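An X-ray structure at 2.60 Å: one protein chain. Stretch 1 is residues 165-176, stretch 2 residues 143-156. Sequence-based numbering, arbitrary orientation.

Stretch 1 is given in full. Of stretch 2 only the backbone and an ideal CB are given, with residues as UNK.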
# COMPACT_ATOMS: atom_id res chain seq x y z
N GLN A 165 -11.45 2.85 13.81
CA GLN A 165 -11.27 3.99 14.69
C GLN A 165 -10.71 3.61 16.06
O GLN A 165 -10.03 4.44 16.67
CB GLN A 165 -12.60 4.74 14.85
CG GLN A 165 -12.41 6.24 15.07
CD GLN A 165 -11.39 6.87 14.11
OE1 GLN A 165 -10.49 7.61 14.54
NE2 GLN A 165 -11.53 6.58 12.80
N GLU A 166 -10.91 2.38 16.52
CA GLU A 166 -10.34 2.03 17.82
C GLU A 166 -8.84 1.78 17.72
O GLU A 166 -8.09 2.20 18.61
CB GLU A 166 -11.04 0.80 18.41
CG GLU A 166 -12.56 0.88 18.42
CD GLU A 166 -13.12 1.68 19.59
OE1 GLU A 166 -14.32 2.07 19.52
OE2 GLU A 166 -12.37 1.91 20.56
N MET A 167 -8.38 1.12 16.67
CA MET A 167 -6.98 0.70 16.70
C MET A 167 -6.35 0.60 15.31
O MET A 167 -5.13 0.80 15.17
CB MET A 167 -6.84 -0.66 17.42
CG MET A 167 -7.67 -1.80 16.82
SD MET A 167 -7.64 -3.36 17.73
CE MET A 167 -6.03 -3.36 18.42
N LEU A 168 -7.15 0.34 14.27
CA LEU A 168 -6.57 -0.20 13.04
C LEU A 168 -5.76 0.85 12.27
O LEU A 168 -4.78 0.48 11.60
CB LEU A 168 -7.65 -0.83 12.16
CG LEU A 168 -8.10 -2.26 12.57
CD1 LEU A 168 -8.95 -2.92 11.50
CD2 LEU A 168 -6.94 -3.21 13.00
N TRP A 169 -6.10 2.14 12.33
CA TRP A 169 -5.19 3.12 11.74
C TRP A 169 -4.21 3.72 12.75
O TRP A 169 -3.07 4.04 12.40
CB TRP A 169 -5.97 4.25 11.05
CG TRP A 169 -6.54 5.30 11.93
CD1 TRP A 169 -7.81 5.34 12.44
CD2 TRP A 169 -5.88 6.48 12.39
NE1 TRP A 169 -7.97 6.48 13.20
CE2 TRP A 169 -6.80 7.19 13.19
CE3 TRP A 169 -4.59 7.01 12.22
CZ2 TRP A 169 -6.48 8.40 13.82
CZ3 TRP A 169 -4.27 8.20 12.84
CH2 TRP A 169 -5.21 8.88 13.63
N GLU A 170 -4.61 3.82 14.01
CA GLU A 170 -3.79 4.54 14.97
C GLU A 170 -2.54 3.76 15.34
O GLU A 170 -1.45 4.34 15.46
CB GLU A 170 -4.64 4.84 16.20
CG GLU A 170 -4.34 6.10 16.92
CD GLU A 170 -5.10 6.11 18.20
OE1 GLU A 170 -6.25 5.61 18.18
OE2 GLU A 170 -4.55 6.55 19.24
N ILE A 171 -2.65 2.45 15.53
CA ILE A 171 -1.50 1.66 15.95
C ILE A 171 -0.45 1.57 14.84
O ILE A 171 0.72 1.85 15.11
CB ILE A 171 -1.94 0.27 16.45
CG1 ILE A 171 -2.48 0.39 17.88
CG2 ILE A 171 -0.79 -0.72 16.40
CD1 ILE A 171 -3.06 -0.90 18.44
N PRO A 172 -0.80 1.19 13.60
CA PRO A 172 0.23 1.19 12.55
C PRO A 172 0.92 2.53 12.41
O PRO A 172 2.14 2.57 12.21
CB PRO A 172 -0.55 0.82 11.28
CG PRO A 172 -1.73 0.11 11.78
CD PRO A 172 -2.11 0.82 13.04
N LEU A 173 0.16 3.62 12.54
CA LEU A 173 0.75 4.96 12.53
C LEU A 173 1.80 5.10 13.63
O LEU A 173 2.95 5.45 13.36
CB LEU A 173 -0.33 6.01 12.69
CG LEU A 173 0.21 7.45 12.76
CD1 LEU A 173 1.07 7.75 11.53
CD2 LEU A 173 -0.90 8.49 12.90
N MET A 174 1.42 4.80 14.87
CA MET A 174 2.35 4.91 15.99
C MET A 174 3.58 4.04 15.78
O MET A 174 4.71 4.47 16.03
CB MET A 174 1.66 4.53 17.28
CG MET A 174 1.01 5.67 17.98
SD MET A 174 0.08 4.92 19.30
CE MET A 174 -1.52 4.71 18.51
N VAL A 175 3.37 2.79 15.37
CA VAL A 175 4.49 1.90 15.10
C VAL A 175 5.43 2.54 14.07
O VAL A 175 6.66 2.61 14.27
CB VAL A 175 3.96 0.52 14.65
CG1 VAL A 175 5.08 -0.36 14.14
CG2 VAL A 175 3.21 -0.15 15.82
N ALA A 176 4.85 3.09 13.00
CA ALA A 176 5.65 3.71 11.94
C ALA A 176 6.51 4.85 12.49
O ALA A 176 7.73 4.85 12.34
CB ALA A 176 4.74 4.22 10.83
N UNK A 143 6.67 -3.96 20.92
CA UNK A 143 5.99 -2.67 21.04
C UNK A 143 4.59 -2.74 20.44
O UNK A 143 3.63 -2.23 21.04
CB UNK A 143 6.80 -1.57 20.36
N UNK A 144 4.46 -3.37 19.27
CA UNK A 144 3.15 -3.59 18.68
C UNK A 144 2.25 -4.35 19.65
O UNK A 144 1.08 -4.00 19.83
CB UNK A 144 3.28 -4.35 17.36
N UNK A 145 2.78 -5.38 20.31
CA UNK A 145 1.92 -6.19 21.16
C UNK A 145 1.43 -5.42 22.37
O UNK A 145 0.28 -5.60 22.80
CB UNK A 145 2.66 -7.45 21.61
N UNK A 146 2.27 -4.56 22.95
CA UNK A 146 1.80 -3.71 24.05
C UNK A 146 0.67 -2.80 23.58
O UNK A 146 -0.33 -2.63 24.28
CB UNK A 146 2.95 -2.87 24.61
N UNK A 147 0.82 -2.22 22.39
CA UNK A 147 -0.19 -1.28 21.90
C UNK A 147 -1.53 -1.97 21.72
O UNK A 147 -2.57 -1.46 22.17
CB UNK A 147 0.26 -0.65 20.58
N UNK A 148 -1.53 -3.13 21.06
CA UNK A 148 -2.77 -3.81 20.76
C UNK A 148 -3.43 -4.32 22.04
O UNK A 148 -4.66 -4.34 22.16
CB UNK A 148 -2.52 -4.96 19.79
N UNK A 149 -2.63 -4.73 23.02
CA UNK A 149 -3.21 -5.18 24.28
C UNK A 149 -3.94 -4.03 24.97
O UNK A 149 -5.02 -4.22 25.54
CB UNK A 149 -2.13 -5.75 25.20
N UNK A 150 -3.35 -2.83 24.94
CA UNK A 150 -3.96 -1.71 25.66
C UNK A 150 -5.14 -1.14 24.90
O UNK A 150 -6.14 -0.75 25.51
CB UNK A 150 -2.93 -0.61 25.91
N UNK A 151 -5.05 -1.09 23.57
CA UNK A 151 -6.17 -0.56 22.80
C UNK A 151 -7.42 -1.40 23.02
O UNK A 151 -8.50 -0.85 23.31
CB UNK A 151 -5.82 -0.51 21.31
N UNK A 152 -7.31 -2.72 22.91
CA UNK A 152 -8.49 -3.54 23.15
C UNK A 152 -8.82 -3.59 24.64
O UNK A 152 -9.98 -3.83 24.99
CB UNK A 152 -8.28 -4.95 22.61
N UNK A 153 -7.85 -3.34 25.52
CA UNK A 153 -8.22 -3.14 26.91
C UNK A 153 -9.24 -2.02 27.01
O UNK A 153 -10.15 -2.06 27.85
CB UNK A 153 -6.99 -2.83 27.76
N UNK A 154 -9.14 -1.04 26.11
CA UNK A 154 -10.01 0.12 26.20
C UNK A 154 -11.42 -0.15 25.72
O UNK A 154 -12.39 0.36 26.28
CB UNK A 154 -9.41 1.28 25.40
N UNK A 155 -11.57 -0.94 24.66
CA UNK A 155 -12.89 -1.07 24.06
C UNK A 155 -13.53 -2.44 24.27
O UNK A 155 -14.70 -2.61 23.92
CB UNK A 155 -12.80 -0.78 22.56
N UNK A 156 -12.81 -3.40 24.85
CA UNK A 156 -13.35 -4.74 25.00
C UNK A 156 -14.66 -4.71 25.77
O UNK A 156 -15.54 -5.55 25.53
CB UNK A 156 -12.34 -5.65 25.70

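Stretch 2 is helical and runs nearly antiparallel to helix 170-176, at 150°, so its positions meet stretch 1 in reverse order.

Position 143 points its CB toward stretch 1, but nothing there lies within 5.5 Å. A long or broad apolar side chain could cross the gap. It is Phe 143, with chi1 t, whose ring edge reaches the backbone of Val 175, CE2 to CA 4.1 Å.

At 144 the CB points sideways, 4.5 Å from Val 175 CG2, which favours a small or medium apolar residue. Val 144 fits, its CG2 packing 3.6 Å from Val 175 CG2.

Positions 145 and 146 have nothing of stretch 1 near their CB atoms, so polar residues are admissible: Arg 145 and Glu 146, the latter able to reach position 149.

Position 147 faces Ile 171, its CB 4.0 Å from Ile 171 CD1, with Met 174 and Val 175 beyond. Leucine, isoleucine or methionine would suit. Leu 147 sends CD1 to 4.1 Å from Met 174 CB and 4.0 Å from Val 175 CG2.

At 148 CA-to-CB points sideways, with Met 167 CE 4.1 Å and Ile 171 CD1 4.3 Å from the CB, a place for a compact apolar group. Val 148 divides its branches: CG1 lies 3.4 Å from Met 167 CE, CG2 3.7 Å from Ile 171 CD1.

Position 149 points away and 150 sideways; long polar chains suit both. Arg 149 forms a salt bridge with Glu 146, NH1 to OE2 2.5 Å; Lys 150 leads away.

Position 151 points toward stretch 1 beside apolar Met 167 and Ile 171, with the carboxylate of Glu 170 farther out. A long chain with an apolar stem and a basic end answers both. Lys 151 fits as a knob among Met 167, Glu 170, Ile 171 and Met 174, and its NZ makes a salt bridge with Glu 170 OE2 at 2.8 Å.

At 152 the CB lies 5.0 Å from Met 167 CE, so a modest apolar side chain suffices. Val 152 brings CG1 to 3.6 Å from Met 167 CE.

Position 153 is out of reach and tolerates polarity: Asp 153. At 154 an ideal CB would be only 3.1 Å from the O of 151, which favours glycine, and Gly 154 is found.

The CB at 155 is 3.4 Å from Glu 166 OE2, so a polar or basic side chain would be plausible; an aromatic one could instead extend to the Met 167 sulfur. Phe 155, chi1 p, sets its CB 3.3 Å from Glu 166 OE2 and its ring edge at that sulfur, CE2 to Met 167 SD 3.8 Å.

Position 156, out of reach, is Ile 156.

Stretch 2, residues 143-156: FVRELVRKKVDGFI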
# COMPACT_ATOMS: atom_id res chain seq x y z
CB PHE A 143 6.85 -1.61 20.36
CG PHE A 143 6.24 -0.25 20.32
CD1 PHE A 143 6.18 0.54 21.44
CD2 PHE A 143 5.77 0.27 19.13
CE1 PHE A 143 5.64 1.81 21.39
CE2 PHE A 143 5.22 1.54 19.07
CZ PHE A 143 5.15 2.30 20.19
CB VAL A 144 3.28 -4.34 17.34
CG1 VAL A 144 1.93 -4.47 16.68
CG2 VAL A 144 4.21 -3.59 16.39
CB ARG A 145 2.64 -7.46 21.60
CG ARG A 145 1.67 -8.59 21.86
CD ARG A 145 2.17 -9.85 21.19
NE ARG A 145 3.63 -9.94 21.21
CZ ARG A 145 4.35 -10.76 20.45
NH1 ARG A 145 3.74 -11.57 19.59
NH2 ARG A 145 5.68 -10.77 20.55
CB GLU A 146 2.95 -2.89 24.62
CG GLU A 146 3.95 -3.66 25.45
CD GLU A 146 3.38 -4.12 26.78
OE1 GLU A 146 3.11 -3.26 27.66
OE2 GLU A 146 3.22 -5.35 26.97
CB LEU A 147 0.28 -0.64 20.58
CG LEU A 147 1.40 0.40 20.68
CD1 LEU A 147 1.64 1.03 19.33
CD2 LEU A 147 1.03 1.45 21.71
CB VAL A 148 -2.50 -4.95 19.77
CG1 VAL A 148 -3.75 -5.71 19.46
CG2 VAL A 148 -1.89 -4.39 18.49
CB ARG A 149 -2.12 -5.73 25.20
CG ARG A 149 -2.69 -6.39 26.46
CD ARG A 149 -1.61 -7.01 27.33
NE ARG A 149 -0.85 -5.99 28.06
CZ ARG A 149 0.30 -5.48 27.65
NH1 ARG A 149 0.85 -5.88 26.51
NH2 ARG A 149 0.91 -4.56 28.39
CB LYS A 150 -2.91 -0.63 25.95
CG LYS A 150 -1.64 -1.21 26.52
CD LYS A 150 -0.60 -0.16 26.87
CE LYS A 150 -0.57 0.14 28.36
NZ LYS A 150 0.06 1.47 28.60
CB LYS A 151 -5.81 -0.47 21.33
CG LYS A 151 -5.17 0.86 20.97
CD LYS A 151 -6.19 1.99 21.04
CE LYS A 151 -5.61 3.28 21.62
NZ LYS A 151 -4.95 4.18 20.62
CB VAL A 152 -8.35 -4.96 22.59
CG1 VAL A 152 -7.75 -4.94 21.18
CG2 VAL A 152 -7.52 -5.80 23.48
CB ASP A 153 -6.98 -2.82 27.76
CG ASP A 153 -6.23 -4.08 28.20
OD1 ASP A 153 -6.76 -5.20 28.04
OD2 ASP A 153 -5.09 -3.93 28.72
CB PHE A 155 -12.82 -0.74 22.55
CG PHE A 155 -12.06 -1.74 21.69
CD1 PHE A 155 -12.63 -2.96 21.34
CD2 PHE A 155 -10.82 -1.41 21.17
CE1 PHE A 155 -11.95 -3.84 20.51
CE2 PHE A 155 -10.14 -2.30 20.34
CZ PHE A 155 -10.71 -3.51 20.01
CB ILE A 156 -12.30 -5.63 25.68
CG1 ILE A 156 -12.80 -7.06 25.90
CG2 ILE A 156 -11.92 -5.04 27.03
CD1 ILE A 156 -13.26 -7.74 24.67
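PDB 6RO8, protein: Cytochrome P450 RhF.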